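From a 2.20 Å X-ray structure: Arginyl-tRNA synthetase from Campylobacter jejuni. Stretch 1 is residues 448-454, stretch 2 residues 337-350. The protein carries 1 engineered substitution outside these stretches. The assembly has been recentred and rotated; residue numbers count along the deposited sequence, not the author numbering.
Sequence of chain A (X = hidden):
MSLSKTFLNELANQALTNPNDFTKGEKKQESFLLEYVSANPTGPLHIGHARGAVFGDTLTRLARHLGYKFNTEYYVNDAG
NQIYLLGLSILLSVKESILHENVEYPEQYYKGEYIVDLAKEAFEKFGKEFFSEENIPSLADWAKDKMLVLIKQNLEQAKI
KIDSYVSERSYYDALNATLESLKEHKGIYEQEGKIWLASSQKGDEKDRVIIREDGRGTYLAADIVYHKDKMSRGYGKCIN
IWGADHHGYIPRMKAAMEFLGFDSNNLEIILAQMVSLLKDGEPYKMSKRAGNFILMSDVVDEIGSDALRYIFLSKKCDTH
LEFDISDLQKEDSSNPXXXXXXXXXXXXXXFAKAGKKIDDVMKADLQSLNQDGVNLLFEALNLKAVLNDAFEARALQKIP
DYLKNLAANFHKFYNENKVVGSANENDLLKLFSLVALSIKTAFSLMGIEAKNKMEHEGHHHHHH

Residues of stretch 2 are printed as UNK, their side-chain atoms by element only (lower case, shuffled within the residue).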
ATOM      1  N   ILE A 448       5.873  -9.073  -5.227  1.00 42.21           N
ATOM      2  CA  ILE A 448       7.228  -9.583  -5.394  1.00 38.64           C
ATOM      3  C   ILE A 448       7.176 -10.782  -6.333  1.00 42.92           C
ATOM      4  O   ILE A 448       6.382 -11.703  -6.127  1.00 44.39           O
ATOM      5  CB  ILE A 448       7.830 -10.020  -4.033  1.00 36.60           C
ATOM      6  CG1 ILE A 448       7.928  -8.824  -3.077  1.00 35.13           C
ATOM      7  CG2 ILE A 448       9.182 -10.706  -4.220  1.00 43.22           C
ATOM      8  CD1 ILE A 448       8.353  -9.175  -1.662  1.00 31.55           C
ATOM      9  N   GLU A 449       8.017 -10.759  -7.361  1.00 44.88           N
ATOM     10  CA  GLU A 449       8.159 -11.870  -8.294  1.00 50.33           C
ATOM     11  C   GLU A 449       9.288 -12.792  -7.827  1.00 45.54           C
ATOM     12  O   GLU A 449      10.420 -12.346  -7.626  1.00 39.89           O
ATOM     13  CB  GLU A 449       8.436 -11.325  -9.698  1.00 47.20           C
ATOM     14  CG  GLU A 449       8.538 -12.366 -10.801  1.00 57.28           C
ATOM     15  CD  GLU A 449       8.819 -11.745 -12.172  1.00 64.34           C
ATOM     16  OE1 GLU A 449       9.178 -12.498 -13.103  1.00 74.23           O
ATOM     17  OE2 GLU A 449       8.678 -10.505 -12.323  1.00 73.83           O
ATOM     18  N   ALA A 450       8.968 -14.071  -7.639  1.00 46.98           N
ATOM     19  CA  ALA A 450       9.935 -15.053  -7.155  1.00 42.36           C
ATOM     20  C   ALA A 450      11.013 -15.349  -8.196  1.00 43.98           C
ATOM     21  O   ALA A 450      10.722 -15.487  -9.388  1.00 46.92           O
ATOM     22  CB  ALA A 450       9.224 -16.336  -6.747  1.00 42.66           C
ATOM     23  N   LYS A 451      12.252 -15.450  -7.730  1.00 47.45           N
ATOM     24  CA  LYS A 451      13.410 -15.667  -8.601  1.00 48.74           C
ATOM     25  C   LYS A 451      13.683 -17.141  -8.852  1.00 49.37           C
ATOM     26  O   LYS A 451      13.656 -17.953  -7.924  1.00 50.06           O
ATOM     27  CB  LYS A 451      14.659 -15.039  -7.987  1.00 47.77           C
ATOM     28  CG  LYS A 451      14.653 -13.522  -7.953  1.00 58.90           C
ATOM     29  CD  LYS A 451      15.886 -12.999  -7.247  1.00 57.83           C
ATOM     30  CE  LYS A 451      15.774 -11.513  -6.975  1.00 64.50           C
ATOM     31  NZ  LYS A 451      16.516 -11.157  -5.734  1.00 72.57           N
ATOM     32  N   ASN A 452      13.960 -17.469 -10.112  1.00 52.21           N
ATOM     33  CA  ASN A 452      14.370 -18.811 -10.508  1.00 55.95           C
ATOM     34  C   ASN A 452      15.870 -19.035 -10.338  1.00 59.81           C
ATOM     35  O   ASN A 452      16.316 -20.177 -10.202  1.00 65.28           O
ATOM     36  CB  ASN A 452      13.973 -19.088 -11.959  1.00 54.45           C
ATOM     37  CG  ASN A 452      12.470 -19.161 -12.157  1.00 58.87           C
ATOM     38  OD1 ASN A 452      11.727 -19.566 -11.262  1.00 63.05           O
ATOM     39  ND2 ASN A 452      12.016 -18.783 -13.346  1.00 59.66           N
ATOM     40  N   LYS A 453      16.634 -17.942 -10.354  1.00 64.34           N
ATOM     41  CA  LYS A 453      18.098 -17.966 -10.250  1.00 65.79           C
ATOM     42  C   LYS A 453      18.590 -16.848  -9.335  1.00 65.53           C
ATOM     43  O   LYS A 453      18.079 -15.732  -9.400  1.00 64.28           O
ATOM     44  CB  LYS A 453      18.725 -17.786 -11.635  1.00 68.64           C
ATOM     45  CG  LYS A 453      18.965 -19.070 -12.420  1.00 76.95           C
ATOM     46  CD  LYS A 453      20.367 -19.625 -12.173  1.00 82.41           C
ATOM     47  CE  LYS A 453      20.766 -20.629 -13.250  1.00 83.75           C
ATOM     48  NZ  LYS A 453      22.112 -21.222 -13.005  1.00 82.63           N
ATOM     49  N   MET A 454      19.577 -17.144  -8.490  1.00 67.77           N
ATOM     50  CA  MET A 454      20.209 -16.114  -7.658  1.00 70.52           C
ATOM     51  C   MET A 454      21.508 -15.638  -8.310  1.00 73.95           C
ATOM     52  O   MET A 454      21.667 -14.456  -8.629  1.00 76.21           O
ATOM     53  CB  MET A 454      20.500 -16.616  -6.237  1.00 68.58           C
ATOM     54  CG  MET A 454      19.326 -17.245  -5.470  1.00 65.21           C
ATOM     55  SD  MET A 454      17.868 -16.213  -5.154  1.00 48.77           S
ATOM     56  CE  MET A 454      18.484 -15.029  -3.983  1.00 43.92           C
ATOM     57  N   UNK A 337      13.990 -11.812   2.420  1.00 44.72           N
ATOM     58  CA  UNK A 337      13.738 -11.784   0.973  1.00 46.04           C
ATOM     59  C   UNK A 337      14.706 -12.695   0.212  1.00 45.14           C
ATOM     60  O   UNK A 337      14.280 -13.455  -0.668  1.00 46.23           O
ATOM     61  c   UNK A 337      13.177  -9.340   1.320  1.00 58.26           C
ATOM     62  c   UNK A 337      13.810 -10.354   0.376  1.00 50.11           C
ATOM     63  c   UNK A 337      13.151 -10.310  -1.014  1.00 42.34           C
ATOM     64  N   UNK A 338      15.995 -12.614   0.557  1.00 42.64           N
ATOM     65  CA  UNK A 338      17.020 -13.479  -0.032  1.00 43.49           C
ATOM     66  C   UNK A 338      16.672 -14.922   0.248  1.00 40.11           C
ATOM     67  O   UNK A 338      16.622 -15.741  -0.660  1.00 43.29           O
ATOM     68  c   UNK A 338      19.714 -15.336   1.040  1.00 48.58           C
ATOM     69  o   UNK A 338      22.240 -17.211  -0.831  1.00 61.51           O
ATOM     70  c   UNK A 338      19.456 -14.253   0.182  1.00 48.97           C
ATOM     71  c   UNK A 338      21.095 -15.172  -1.368  1.00 48.91           C
ATOM     72  c   UNK A 338      21.325 -16.235  -0.500  1.00 58.20           C
ATOM     73  c   UNK A 338      20.162 -14.189  -1.019  1.00 45.81           C
ATOM     74  c   UNK A 338      18.424 -13.186   0.543  1.00 49.19           C
ATOM     75  c   UNK A 338      20.633 -16.328   0.699  1.00 52.72           C
ATOM     76  N   UNK A 339      16.428 -15.197   1.524  1.00 37.93           N
ATOM     77  CA  UNK A 339      16.256 -16.530   2.051  1.00 40.13           C
ATOM     78  C   UNK A 339      15.042 -17.229   1.442  1.00 43.64           C
ATOM     79  O   UNK A 339      15.128 -18.403   1.058  1.00 42.30           O
ATOM     80  c   UNK A 339      17.822 -19.662   4.821  1.00 49.01           C
ATOM     81  o   UNK A 339      17.023 -21.341   6.348  1.00 57.21           O
ATOM     82  c   UNK A 339      17.597 -18.461   4.143  1.00 42.80           C
ATOM     83  c   UNK A 339      15.432 -18.283   5.155  1.00 42.16           C
ATOM     84  c   UNK A 339      16.835 -20.162   5.664  1.00 47.06           C
ATOM     85  c   UNK A 339      16.398 -17.756   4.302  1.00 48.44           C
ATOM     86  c   UNK A 339      16.152 -16.449   3.574  1.00 40.43           C
ATOM     87  c   UNK A 339      15.642 -19.481   5.832  1.00 49.55           C
ATOM     88  N   UNK A 340      13.938 -16.490   1.312  1.00 39.07           N
ATOM     89  CA  UNK A 340      12.722 -17.020   0.710  1.00 35.88           C
ATOM     90  C   UNK A 340      12.940 -17.250  -0.785  1.00 35.67           C
ATOM     91  O   UNK A 340      12.628 -18.328  -1.290  1.00 33.19           O
ATOM     92  c   UNK A 340      10.267 -16.666   0.245  1.00 32.30           C
ATOM     93  c   UNK A 340      11.174 -16.094   2.494  1.00 37.15           C
ATOM     94  c   UNK A 340      10.369 -14.889   2.956  1.00 30.69           C
ATOM     95  c   UNK A 340      11.476 -16.132   0.989  1.00 33.69           C
ATOM     96  N   UNK A 341      13.510 -16.260  -1.476  1.00 36.43           N
ATOM     97  CA  UNK A 341      13.872 -16.407  -2.896  1.00 38.41           C
ATOM     98  C   UNK A 341      14.847 -17.556  -3.134  1.00 41.02           C
ATOM     99  O   UNK A 341      14.746 -18.267  -4.142  1.00 48.42           O
ATOM    100  c   UNK A 341      13.457 -14.223  -4.176  1.00 41.85           C
ATOM    101  c   UNK A 341      14.480 -15.109  -3.468  1.00 37.14           C
ATOM    102  o   UNK A 341      12.499 -14.706  -4.782  1.00 43.19           O
ATOM    103  n   UNK A 341      13.683 -12.912  -4.128  1.00 47.91           N
ATOM    104  N   UNK A 342      15.789 -17.728  -2.209  1.00 41.96           N
ATOM    105  CA  UNK A 342      16.774 -18.807  -2.288  1.00 43.77           C
ATOM    106  C   UNK A 342      16.104 -20.183  -2.267  1.00 44.38           C
ATOM    107  O   UNK A 342      16.506 -21.064  -3.018  1.00 42.27           O
ATOM    108  c   UNK A 342      20.674 -21.143  -0.476  1.00 51.29           C
ATOM    109  o   UNK A 342      22.266 -22.164  -1.944  1.00 57.83           O
ATOM    110  c   UNK A 342      20.645 -20.667  -2.836  1.00 48.89           C
ATOM    111  c   UNK A 342      17.832 -18.689  -1.181  1.00 46.49           C
ATOM    112  c   UNK A 342      21.194 -21.324  -1.750  1.00 51.51           C
ATOM    113  c   UNK A 342      19.019 -19.614  -1.378  1.00 50.66           C
ATOM    114  c   UNK A 342      19.570 -19.812  -2.647  1.00 41.43           C
ATOM    115  c   UNK A 342      19.593 -20.285  -0.297  1.00 48.71           C
ATOM    116  N   UNK A 343      15.065 -20.338  -1.443  1.00 41.24           N
ATOM    117  CA  UNK A 343      14.262 -21.559  -1.414  1.00 40.41           C
ATOM    118  C   UNK A 343      13.666 -21.859  -2.783  1.00 42.85           C
ATOM    119  O   UNK A 343      13.808 -22.972  -3.296  1.00 46.09           O
ATOM    120  c   UNK A 343      13.173 -21.445  -0.365  1.00 39.73           C
ATOM    121  N   UNK A 344      13.041 -20.844  -3.379  1.00 42.35           N
ATOM    122  CA  UNK A 344      12.417 -20.945  -4.690  1.00 39.91           C
ATOM    123  C   UNK A 344      13.435 -21.272  -5.795  1.00 44.15           C
ATOM    124  O   UNK A 344      13.181 -22.134  -6.641  1.00 43.58           O
ATOM    125  n   UNK A 344       9.270 -20.030  -7.761  1.00 43.58           N
ATOM    126  c   UNK A 344      10.825 -19.720  -6.242  1.00 38.10           C
ATOM    127  c   UNK A 344       9.554 -20.151  -6.422  1.00 38.44           C
ATOM    128  n   UNK A 344      11.287 -19.360  -7.487  1.00 38.53           N
ATOM    129  c   UNK A 344      10.333 -19.552  -8.382  1.00 40.66           C
ATOM    130  c   UNK A 344      11.673 -19.639  -5.014  1.00 41.66           C
ATOM    131  N   UNK A 345      14.579 -20.584  -5.769  1.00 43.71           N
ATOM    132  CA  UNK A 345      15.668 -20.795  -6.731  1.00 43.54           C
ATOM    133  C   UNK A 345      16.316 -22.178  -6.590  1.00 44.33           C
ATOM    134  O   UNK A 345      16.672 -22.807  -7.585  1.00 43.54           O
ATOM    135  c   UNK A 345      16.717 -19.706  -6.586  1.00 39.28           C
ATOM    136  N   UNK A 346      16.458 -22.639  -5.349  1.00 42.10           N
ATOM    137  CA  UNK A 346      17.011 -23.956  -5.055  1.00 43.20           C
ATOM    138  C   UNK A 346      16.158 -25.069  -5.669  1.00 44.66           C
ATOM    139  O   UNK A 346      16.698 -26.053  -6.191  1.00 48.79           O
ATOM    140  c   UNK A 346      19.206 -25.509   0.031  1.00 56.08           C
ATOM    141  n   UNK A 346      19.976 -26.479  -0.445  1.00 52.79           N
ATOM    142  n   UNK A 346      18.845 -24.475  -0.731  1.00 59.53           N
ATOM    143  c   UNK A 346      18.358 -24.948  -3.138  1.00 58.35           C
ATOM    144  n   UNK A 346      18.783 -25.572   1.286  1.00 47.77           N
ATOM    145  c   UNK A 346      19.248 -24.267  -2.119  1.00 54.50           C
ATOM    146  c   UNK A 346      17.160 -24.132  -3.542  1.00 45.79           C
ATOM    147  N   UNK A 347      14.835 -24.890  -5.635  1.00 44.14           N
ATOM    148  CA  UNK A 347      13.878 -25.820  -6.255  1.00 42.00           C
ATOM    149  C   UNK A 347      14.011 -25.807  -7.772  1.00 44.34           C
ATOM    150  O   UNK A 347      14.050 -26.864  -8.407  1.00 47.36           O
ATOM    151  c   UNK A 347      12.214 -25.775  -4.363  1.00 43.02           C
ATOM    152  c   UNK A 347      11.114 -25.008  -3.699  1.00 40.97           C
ATOM    153  c   UNK A 347      11.409 -26.339  -6.661  1.00 33.20           C
ATOM    154  c   UNK A 347      12.411 -25.500  -5.850  1.00 38.65           C
ATOM    155  N   UNK A 348      14.093 -24.608  -8.345  1.00 47.54           N
ATOM    156  CA  UNK A 348      14.257 -24.442  -9.789  1.00 50.61           C
ATOM    157  C   UNK A 348      15.522 -25.137 -10.302  1.00 50.83           C
ATOM    158  O   UNK A 348      15.503 -25.772 -11.358  1.00 52.78           O
ATOM    159  c   UNK A 348      14.272 -22.956 -10.159  1.00 51.62           C
ATOM    160  c   UNK A 348      14.306 -22.703 -11.634  1.00 60.36           C
ATOM    161  c   UNK A 348      13.504 -22.478 -13.674  1.00 63.93           C
ATOM    162  c   UNK A 348      15.336 -22.422 -12.468  1.00 61.92           C
ATOM    163  n   UNK A 348      14.809 -22.286 -13.730  1.00 63.40           N
ATOM    164  n   UNK A 348      13.173 -22.735 -12.420  1.00 61.50           N
ATOM    165  N   UNK A 349      16.599 -25.034  -9.528  1.00 49.90           N
ATOM    166  CA  UNK A 349      17.884 -25.635  -9.876  1.00 53.37           C
ATOM    167  C   UNK A 349      17.920 -27.156  -9.760  1.00 53.02           C
ATOM    168  O   UNK A 349      18.518 -27.818 -10.611  1.00 50.97           O
ATOM    169  c   UNK A 349      19.805 -23.925  -9.816  1.00 69.89           C
ATOM    170  o   UNK A 349      18.671 -22.822 -11.631  1.00 79.36           O
ATOM    171  c   UNK A 349      18.929 -22.832 -10.423  1.00 77.11           C
ATOM    172  c   UNK A 349      19.016 -25.004  -9.061  1.00 57.17           C
ATOM    173  n   UNK A 349      18.467 -21.909  -9.585  1.00 77.90           N
ATOM    174  N   UNK A 350      17.282 -27.711  -8.728  1.00 50.56           N
ATOM    175  CA  UNK A 350      17.226 -29.166  -8.573  1.00 47.89           C
ATOM    176  C   UNK A 350      16.420 -29.826  -9.710  1.00 49.77           C
ATOM    177  O   UNK A 350      16.746 -30.931 -10.143  1.00 50.73           O
ATOM    178  c   UNK A 350      17.153 -31.076  -6.883  1.00 50.88           C
ATOM    179  c   UNK A 350      15.320 -29.398  -6.855  1.00 49.44           C
ATOM    180  c   UNK A 350      16.800 -29.620  -7.124  1.00 50.63           C
TER
HETATM  181  O   HOH W   1      12.391 -11.131  -6.145  1.00 48.89           O
HETATM  182  O   HOH W   2      10.918 -22.521 -10.672  1.00 59.16           O

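Stretch 2 is helical; stretch 1 has no regular secondary structure.

Position 337 has three side-chain carbons, one carrying the other two. None contacts stretch 1. It is Val-337.

Position 338 has one carbon, then a six-carbon ring bearing an oxygen. The ring approaches Met-454. It is Tyr-338; CD2 lies 3.5 Å from Met-454 CE.

Position 339 has the same ring and oxygen, but its CA-to-CB bond points away. It is Tyr-339.

Position 340 has four carbons, forked at the first, one arm two carbons long, out of reach. It is Ile-340.

Position 341 has two carbons, the second carrying one oxygen and one nitrogen. The oxygen faces the backbone of Lys-451. It is Asn-341. Lys-451 N donates to Asn-341 OD1 at 3.1 Å. ND2 donates to water 1, which donates to Glu-449 O.

Position 342 has one carbon, then a six-carbon ring bearing an oxygen. Met-454 CG meets the ring edge. It is Tyr-342; CD1 lies 3.8 Å from Met-454 CG.

Position 343 has one carbon, pointing away. It is Ala-343.

Position 344 has one carbon, then a five-membered ring of three carbons and two nitrogens. Ala-450 CB sits over one face. It is His-344. Its ND1 donates to Lys-451 O at 2.8 Å.

Position 345 has one carbon, 3.8 Å from CB to Met-454 CG. It is Ala-345. Its CA lies 3.6 Å from Asn-452 O, a CA-H...O contact.

Position 346 has three carbons, a nitrogen, then a carbon carrying two more nitrogens. Its CA-to-CB bond points away, and its three nitrogens are hydrogen-bonded elsewhere in the structure. It is Arg-346.

Position 347 has four carbons, forked at the first, and makes no contact. It is Ile-347.

Position 348 has one carbon, then a five-membered ring of three carbons and two nitrogens. Asn-452 CB lies over its face. It is His-348. Water 2 links ND1 to Asn-452 OD1.

Position 349 has three carbons, the third carrying an oxygen and a nitrogen. Its end nears Asn-452. It is Gln-349; NE2 donates to Asn-452 O at 2.8 Å.

Position 350 has three carbons, one carrying the other two, out of reach. It is Val-350.

Side chains of the helix read the backbone of stretch 1. Asn-341 and His-344 bind both polar backbone atoms of Lys-451, and Gln-349 binds the next carbonyl. Two imidazole faces receive CB atoms, while Met-454 packs against Tyr-338, Tyr-342 and Ala-345.

Stretch 2 337-350: VYYINYAHARIHQV
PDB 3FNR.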